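Local atomic coordinates of D-aminopeptidase (Burkholderia sp. LK4, PDB entry 5TZB), a protein that probably cleaves N-terminal beta-amino acids from peptides, as a beta-aminopeptidase of peptidase family S58 with the Ntn-hydrolase type of fold. Residues P269-P272 with H273-T276. Sequence-based numbering, arbitrary orientation.
Sequences PLLP and HQCT
Gln274 reaches back from the first turn of a helix and binds the backbone N-H of Leu271, the N-cap residue. The bond from Leu271 N to Gln274 OE1 is 3.0 Å long and nearly straight, at 169°. It uses a lone pair of OE1 in the carbonyl plane. This is the N3-to-N-cap bond of a capping box; Leu271 has no polar side chain to return it. With CG beside its own backbone N (chi1 -59°) and the chain extended beyond, the amide reaches this N-H. Its NE2 is hydrogen-bonded to Val329 O of strand 323-329, so both ends of the amide are fixed.

The helix starts with Cys275 N donating to Leu271 O at 3.0 Å and Thr276 N to Pro272 O at 3.2 Å. The tight part is the Gln274 side chain against the Leu270-Leu271 backbone. OE1 is 3.4 Å from Leu270 CA, and Gln274 CB is 3.4 Å from Leu271 O. Leu270 CB meets Cys275 SG on the apolar flank. The looser side is at His273, which is partly exposed. Its ND1 is 3.9 Å from Leu271 CB. Ala104 of a second subunit packs on His273, whose side chain is about 3 Å from a bound calcium ion.

Leu271 and Pro272 rest on Phe83 of strand 82-88. Where strand 260-266 leads into helix 272-289, Leu270 and Gln274 pack against strand 323-329 and helix 331-355.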
loop_
_atom_site.group_PDB
_atom_site.type_symbol
_atom_site.label_atom_id
_atom_site.label_comp_id
_atom_site.label_asym_id
_atom_site.label_seq_id
_atom_site.Cartn_x
_atom_site.Cartn_y
_atom_site.Cartn_z
ATOM N N PRO C 269 0.538 -22.970 7.951
ATOM C CA PRO C 269 -0.631 -22.174 8.365
ATOM C C PRO C 269 -0.318 -20.676 8.417
ATOM O O PRO C 269 -0.008 -20.155 9.481
ATOM C CB PRO C 269 -0.953 -22.717 9.758
ATOM C CG PRO C 269 0.386 -23.203 10.280
ATOM C CD PRO C 269 1.116 -23.744 9.067
ATOM N N LEU C 270 -0.279 -20.026 7.258
ATOM C CA LEU C 270 0.006 -18.600 7.187
ATOM C C LEU C 270 -1.265 -17.769 7.210
ATOM O O LEU C 270 -2.222 -18.082 6.490
ATOM C CB LEU C 270 0.802 -18.272 5.922
ATOM C CG LEU C 270 2.225 -18.841 5.843
ATOM C CD1 LEU C 270 2.899 -18.362 4.569
ATOM C CD2 LEU C 270 3.037 -18.447 7.059
ATOM N N LEU C 271 -1.250 -16.704 8.005
ATOM C CA LEU C 271 -2.323 -15.702 8.026
ATOM C C LEU C 271 -2.224 -14.793 6.793
ATOM O O LEU C 271 -1.167 -14.764 6.148
ATOM C CB LEU C 271 -2.239 -14.865 9.305
ATOM C CG LEU C 271 -2.379 -15.637 10.616
ATOM C CD1 LEU C 271 -2.287 -14.688 11.792
ATOM C CD2 LEU C 271 -3.697 -16.406 10.627
ATOM N N PRO C 272 -3.310 -14.040 6.473
ATOM C CA PRO C 272 -3.280 -13.132 5.313
ATOM C C PRO C 272 -2.035 -12.229 5.273
ATOM O O PRO C 272 -1.380 -12.202 4.236
ATOM C CB PRO C 272 -4.561 -12.309 5.490
ATOM C CG PRO C 272 -5.507 -13.294 6.099
ATOM C CD PRO C 272 -4.660 -14.116 7.059
ATOM N N HIS C 273 -1.656 -11.584 6.374
ATOM C CA HIS C 273 -0.505 -10.677 6.334
ATOM C C HIS C 273 0.799 -11.433 6.070
ATOM O O HIS C 273 1.742 -10.870 5.505
ATOM C CB HIS C 273 -0.406 -9.851 7.629
ATOM C CG HIS C 273 0.273 -10.553 8.774
ATOM N ND1 HIS C 273 -0.393 -11.415 9.618
ATOM C CD2 HIS C 273 1.534 -10.450 9.262
ATOM C CE1 HIS C 273 0.434 -11.839 10.562
ATOM N NE2 HIS C 273 1.611 -11.275 10.365
ATOM N N GLN C 274 0.837 -12.709 6.441
ATOM C CA GLN C 274 2.032 -13.542 6.235
ATOM C C GLN C 274 2.119 -14.031 4.789
ATOM O O GLN C 274 3.205 -14.275 4.260
ATOM C CB GLN C 274 2.029 -14.732 7.207
ATOM C CG GLN C 274 1.993 -14.321 8.677
ATOM C CD GLN C 274 2.093 -15.524 9.612
ATOM O OE1 GLN C 274 1.280 -16.443 9.539
ATOM N NE2 GLN C 274 3.091 -15.519 10.484
ATOM N N CYS C 275 0.967 -14.221 4.162
ATOM C CA CYS C 275 0.933 -14.557 2.744
ATOM C C CYS C 275 1.465 -13.394 1.886
ATOM O O CYS C 275 2.098 -13.608 0.855
ATOM C CB CYS C 275 -0.482 -14.937 2.334
ATOM S SG CYS C 275 -1.068 -16.543 2.999
ATOM N N THR C 276 1.182 -12.166 2.310
ATOM C CA THR C 276 1.714 -10.974 1.636
ATOM C C THR C 276 3.237 -10.965 1.716
ATOM O O THR C 276 3.932 -10.684 0.728
ATOM C CB THR C 276 1.154 -9.681 2.257
ATOM O OG1 THR C 276 -0.272 -9.734 2.207
ATOM C CG2 THR C 276 1.638 -8.424 1.490
#